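PDB 3U52: phenol hydroxylase component phN from Pseudomonas stutzeri, which probably hydroxylates phenol and related aromatic compounds at a carboxylate-bridged diiron centre, as the large hydroxylase subunit of a bacterial multicomponent monooxygenase. Local coordinates for residues 164-169 with 174-179; 359-362 with 368-371. All blocks are in the same frame, centred on the assembly; numbering follows the deposited sequence.

Contact 1: 164-169 with 174-179; sequences HMHDRV and VPKSFF
Asp167 and Lys176 form a buried salt bridge, NZ of the lysine lying 2.9 Å from OD1 of the aspartate and donating to it. The ammonium meets the carboxylate from above its plane, 59° out of it. Both groups have further partners on a chain of another protein in the assembly: Lys176 NZ also donates to a backbone there, and Asp167 OD2 is taken up by hydrogen bonds to that backbone. The pair is therefore satisfied from inside the chain and from across the subunit interface.

Lys176 runs out with CG anti to its backbone N (chi1 -166°) and bends only at chi4, which turns NZ onto the carboxylate. On the way its CD passes 3.4 Å from His166 O, and its CB lies 3.6 Å from His166 NE2. That imidazole ring meets CB of Lys176 and CB of Pro175 obliquely, the latter 4.0 Å from CE1, while its ND1 is hydrogen-bonded to the carbonyl of Ser102. A methionine in place of Lys176 would probably leave Asp167 OD1 without its cation and weaken the tie to the neighbouring subunit. Within 164-169, Arg168 NH1 reaches back 2.9 Å to His164 O, on a lone pair in the carbonyl plane, and Met165 O accepts from both Arg168 N and Val169 N.

The contact joins helix 162-166 and the residues just after it to the first turns of helix 173-184. His166 and Pro175 also touch helix 105-121, and Pro175 rests on Leu272 and Leu275 of helix 254-283.

Contact 2: 359-362 with 368-371; sequences DWMS and TFDK
Met361 lays its CB squarely over one face of the Phe369 ring, 3.6 Å from the centroid and 3° off the normal, a CH-pi contact. Its chain bends at chi2 and chi3 and brings CE round to within 3.3 Å of Phe369 CE1, near the rim of the ring, so this half is tightly packed. The sulfur stands farther off, SD being 5.0 Å from the ring centroid in an oblique Met-aromatic contact. The Phe369 ring swings away from its own amide nitrogen (chi1 -172°), which sets one face against Met361; Tyr282 of helix 254-283 touches both side chains.

Two consecutive helices meet here through a short turn: 355-364 and, beginning at Phe369 with a wider pi-type turn, 369-385. Thr368 holds the N-cap position but makes no side-chain capping bond.

Beside the ring the contact turns polar. Ser362 OG lies 2.9 Å from Asp370 OD1, and the backbone O of Met358 is a second possible acceptor for its one proton. Arg374 binds both groups, its NE pairing with Asp370 OD1 and its NH2 with Ser362 OG. The loose end is OD2 of the exposed Asp370, where a water donates at 3.0 Å and reaches Ser362 O only weakly, at 3.3 Å.

Overall arrangement
Contact 1 comes first along the chain; contact 2 follows nearly 200 residues later. Their centres are 32 Å apart and their nearest atoms about 21 Å apart. Both join consecutive helices through a short connection: 162-166 to 173-184 in contact 1, 355-364 to 369-385 in contact 2. Helix 254-283 runs past both, meeting Pro175 with its second half and Met361 and Phe369 near its C-terminal end. Contact 1 has its centre about 11 Å from the centre of the chain and lies against another protein's chain; contact 2 lies about 26 Å out. The long helix thus links an inner, interface-facing turn with a peripheral helical corner.

Contact 1: 164-169 with 174-179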
loop_
_atom_site.group_PDB
_atom_site.type_symbol
_atom_site.label_atom_id
_atom_site.label_comp_id
_atom_site.label_asym_id
_atom_site.label_seq_id
_atom_site.Cartn_x
_atom_site.Cartn_y
_atom_site.Cartn_z
ATOM N N HIS A 164 5.475 24.597 -16.860
ATOM C CA HIS A 164 6.208 25.646 -17.609
ATOM C C HIS A 164 6.091 25.446 -19.127
ATOM O O HIS A 164 5.772 26.367 -19.875
ATOM C CB HIS A 164 7.679 25.685 -17.165
ATOM C CG HIS A 164 8.537 26.610 -17.973
ATOM N ND1 HIS A 164 8.789 27.912 -17.583
ATOM C CD2 HIS A 164 9.147 26.444 -19.176
ATOM C CE1 HIS A 164 9.523 28.509 -18.509
ATOM N NE2 HIS A 164 9.776 27.637 -19.478
ATOM N N MET A 165 6.311 24.227 -19.570
ATOM C CA MET A 165 6.202 23.902 -20.980
ATOM C C MET A 165 4.762 23.973 -21.465
ATOM O O MET A 165 4.508 24.467 -22.592
ATOM C CB MET A 165 6.782 22.514 -21.223
ATOM C CG MET A 165 8.252 22.495 -21.011
ATOM S SD MET A 165 8.894 20.914 -21.475
ATOM C CE MET A 165 10.656 21.008 -20.984
ATOM N N HIS A 166 3.810 23.585 -20.618
ATOM C CA HIS A 166 2.355 23.600 -21.024
ATOM C C HIS A 166 1.877 24.972 -21.482
ATOM O O HIS A 166 1.039 25.081 -22.364
ATOM C CB HIS A 166 1.458 23.166 -19.840
ATOM C CG HIS A 166 0.003 22.983 -20.181
ATOM N ND1 HIS A 166 -0.490 21.840 -20.775
ATOM C CD2 HIS A 166 -1.081 23.774 -19.946
ATOM C CE1 HIS A 166 -1.808 21.940 -20.915
ATOM N NE2 HIS A 166 -2.199 23.101 -20.403
ATOM N N ASP A 167 2.412 26.032 -20.850
ATOM C CA ASP A 167 2.058 27.434 -21.196
ATOM C C ASP A 167 2.779 27.984 -22.451
ATOM O O ASP A 167 2.367 29.019 -22.985
ATOM C CB ASP A 167 2.334 28.386 -20.019
ATOM C CG ASP A 167 1.313 28.274 -18.862
ATOM O OD1 ASP A 167 0.281 27.604 -18.989
ATOM O OD2 ASP A 167 1.516 28.906 -17.795
ATOM N N ARG A 168 3.846 27.308 -22.898
ATOM C CA ARG A 168 4.760 27.889 -23.891
ATOM C C ARG A 168 4.934 27.059 -25.132
ATOM O O ARG A 168 4.877 27.600 -26.238
ATOM C CB ARG A 168 6.140 28.183 -23.280
ATOM C CG ARG A 168 6.077 29.205 -22.146
ATOM C CD ARG A 168 7.384 29.370 -21.395
ATOM N NE ARG A 168 7.255 30.390 -20.337
ATOM C CZ ARG A 168 6.526 30.261 -19.216
ATOM N NH1 ARG A 168 5.839 29.151 -18.933
ATOM N NH2 ARG A 168 6.474 31.272 -18.359
ATOM N N VAL A 169 5.185 25.770 -24.958
ATOM C CA VAL A 169 5.567 24.886 -26.057
ATOM C C VAL A 169 4.506 24.739 -27.129
ATOM O O VAL A 169 3.333 24.540 -26.840
ATOM C CB VAL A 169 5.998 23.470 -25.552
ATOM C CG1 VAL A 169 6.291 22.557 -26.710
ATOM C CG2 VAL A 169 7.239 23.556 -24.661
ATOM N N VAL A 174 -2.334 23.032 -27.984
ATOM C CA VAL A 174 -3.518 22.204 -28.307
ATOM C C VAL A 174 -4.343 21.863 -27.059
ATOM O O VAL A 174 -5.512 22.290 -26.968
ATOM C CB VAL A 174 -3.122 20.948 -29.124
ATOM C CG1 VAL A 174 -4.308 20.215 -29.593
ATOM C CG2 VAL A 174 -2.194 21.346 -30.318
ATOM N N PRO A 175 -3.793 21.078 -26.088
ATOM C CA PRO A 175 -4.584 20.937 -24.851
ATOM C C PRO A 175 -4.862 22.228 -24.084
ATOM O O PRO A 175 -5.954 22.373 -23.550
ATOM C CB PRO A 175 -3.695 20.038 -23.948
ATOM C CG PRO A 175 -2.364 20.012 -24.593
ATOM C CD PRO A 175 -2.575 20.247 -26.054
ATOM N N LYS A 176 -3.895 23.142 -24.007
ATOM C CA LYS A 176 -4.093 24.398 -23.277
ATOM C C LYS A 176 -5.265 25.245 -23.821
ATOM O O LYS A 176 -6.157 25.650 -23.045
ATOM C CB LYS A 176 -2.806 25.216 -23.235
ATOM C CG LYS A 176 -2.864 26.373 -22.203
ATOM C CD LYS A 176 -1.584 27.168 -22.270
ATOM C CE LYS A 176 -1.778 28.617 -21.811
ATOM N NZ LYS A 176 -2.014 28.715 -20.357
ATOM N N SER A 177 -5.283 25.494 -25.134
ATOM C CA SER A 177 -6.362 26.289 -25.697
ATOM C C SER A 177 -7.728 25.574 -25.637
ATOM O O SER A 177 -8.768 26.235 -25.538
ATOM C CB SER A 177 -6.038 26.756 -27.137
ATOM O OG SER A 177 -6.078 25.662 -28.031
ATOM N N PHE A 178 -7.745 24.237 -25.685
ATOM C CA PHE A 178 -8.997 23.449 -25.465
ATOM C C PHE A 178 -9.601 23.808 -24.116
ATOM O O PHE A 178 -10.802 24.152 -23.998
ATOM C CB PHE A 178 -8.701 21.908 -25.492
ATOM C CG PHE A 178 -9.905 21.062 -25.192
ATOM C CD1 PHE A 178 -10.225 20.727 -23.888
ATOM C CD2 PHE A 178 -10.696 20.560 -26.231
ATOM C CE1 PHE A 178 -11.373 19.944 -23.609
ATOM C CE2 PHE A 178 -11.845 19.739 -25.983
ATOM C CZ PHE A 178 -12.200 19.474 -24.693
ATOM N N PHE A 179 -8.771 23.735 -23.072
ATOM C CA PHE A 179 -9.305 24.048 -21.757
ATOM C C PHE A 179 -9.514 25.557 -21.463
ATOM O O PHE A 179 -10.387 25.896 -20.665
ATOM C CB PHE A 179 -8.455 23.381 -20.630
ATOM C CG PHE A 179 -9.310 22.636 -19.645
ATOM C CD1 PHE A 179 -9.669 21.334 -19.876
ATOM C CD2 PHE A 179 -9.795 23.283 -18.514
ATOM C CE1 PHE A 179 -10.534 20.635 -18.980
ATOM C CE2 PHE A 179 -10.630 22.617 -17.599
ATOM C CZ PHE A 179 -11.003 21.295 -17.834
#

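Contact 2: 359-362 with 368-371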
loop_
_atom_site.group_PDB
_atom_site.type_symbol
_atom_site.label_atom_id
_atom_site.label_comp_id
_atom_site.label_asym_id
_atom_site.label_seq_id
_atom_site.Cartn_x
_atom_site.Cartn_y
_atom_site.Cartn_z
ATOM N N ASP A 359 4.468 -4.233 -39.331
ATOM C CA ASP A 359 3.572 -5.326 -39.760
ATOM C C ASP A 359 2.268 -5.339 -38.949
ATOM O O ASP A 359 1.208 -5.621 -39.501
ATOM C CB ASP A 359 4.273 -6.696 -39.712
ATOM C CG ASP A 359 5.553 -6.743 -40.570
ATOM O OD1 ASP A 359 5.761 -5.861 -41.442
ATOM O OD2 ASP A 359 6.377 -7.660 -40.335
ATOM N N TRP A 360 2.338 -5.021 -37.650
ATOM C CA TRP A 360 1.103 -4.811 -36.826
ATOM C C TRP A 360 0.270 -3.679 -37.412
ATOM O O TRP A 360 -0.930 -3.793 -37.578
ATOM C CB TRP A 360 1.468 -4.508 -35.362
ATOM C CG TRP A 360 0.279 -4.213 -34.405
ATOM C CD1 TRP A 360 -0.460 -5.122 -33.724
ATOM C CD2 TRP A 360 -0.232 -2.921 -34.026
ATOM N NE1 TRP A 360 -1.423 -4.487 -32.937
ATOM C CE2 TRP A 360 -1.295 -3.133 -33.110
ATOM C CE3 TRP A 360 0.125 -1.602 -34.349
ATOM C CZ2 TRP A 360 -2.015 -2.081 -32.541
ATOM C CZ3 TRP A 360 -0.617 -0.535 -33.778
ATOM C CH2 TRP A 360 -1.656 -0.790 -32.883
ATOM N N MET A 361 0.917 -2.573 -37.768
ATOM C CA MET A 361 0.191 -1.473 -38.468
ATOM C C MET A 361 -0.506 -1.824 -39.790
ATOM O O MET A 361 -1.629 -1.386 -39.999
ATOM C CB MET A 361 1.099 -0.264 -38.694
ATOM C CG MET A 361 0.745 0.905 -37.822
ATOM S SD MET A 361 2.017 1.352 -36.671
ATOM C CE MET A 361 3.335 1.907 -37.712
ATOM N N SER A 362 0.161 -2.597 -40.660
ATOM C CA SER A 362 -0.424 -3.115 -41.910
ATOM C C SER A 362 -1.731 -3.916 -41.659
ATOM O O SER A 362 -2.727 -3.748 -42.363
ATOM C CB SER A 362 0.595 -4.033 -42.601
ATOM O OG SER A 362 1.793 -3.353 -42.879
ATOM N N THR A 368 -4.888 1.637 -45.634
ATOM C CA THR A 368 -4.101 2.901 -45.636
ATOM C C THR A 368 -2.594 2.807 -45.321
ATOM O O THR A 368 -1.810 3.580 -45.879
ATOM C CB THR A 368 -4.684 3.922 -44.646
ATOM O OG1 THR A 368 -4.706 3.348 -43.322
ATOM C CG2 THR A 368 -6.125 4.325 -45.053
ATOM N N PHE A 369 -2.171 1.888 -44.450
ATOM C CA PHE A 369 -0.807 1.961 -43.981
ATOM C C PHE A 369 0.219 1.681 -45.074
ATOM O O PHE A 369 1.168 2.456 -45.241
ATOM C CB PHE A 369 -0.539 1.079 -42.777
ATOM C CG PHE A 369 0.835 1.311 -42.172
ATOM C CD1 PHE A 369 1.080 2.414 -41.346
ATOM C CD2 PHE A 369 1.883 0.422 -42.439
ATOM C CE1 PHE A 369 2.358 2.620 -40.809
ATOM C CE2 PHE A 369 3.168 0.614 -41.890
ATOM C CZ PHE A 369 3.386 1.723 -41.068
ATOM N N ASP A 370 0.041 0.588 -45.814
ATOM C CA ASP A 370 1.012 0.229 -46.850
ATOM C C ASP A 370 1.012 1.199 -48.000
ATOM O O ASP A 370 2.065 1.483 -48.575
ATOM C CB ASP A 370 0.796 -1.205 -47.335
ATOM C CG ASP A 370 1.209 -2.231 -46.286
ATOM O OD1 ASP A 370 1.930 -1.873 -45.334
ATOM O OD2 ASP A 370 0.830 -3.408 -46.410
ATOM N N LYS A 371 -0.168 1.735 -48.311
ATOM C CA LYS A 371 -0.304 2.688 -49.410
ATOM C C LYS A 371 0.321 4.052 -49.095
ATOM O O LYS A 371 1.082 4.617 -49.902
ATOM C CB LYS A 371 -1.780 2.894 -49.746
ATOM C CG LYS A 371 -2.001 3.616 -51.086
ATOM C CD LYS A 371 -3.438 3.462 -51.585
ATOM C CE LYS A 371 -3.915 1.978 -51.610
ATOM N NZ LYS A 371 -5.320 1.824 -52.148
HETATM O O HOH W 1 -1.916 -4.310 -45.564
#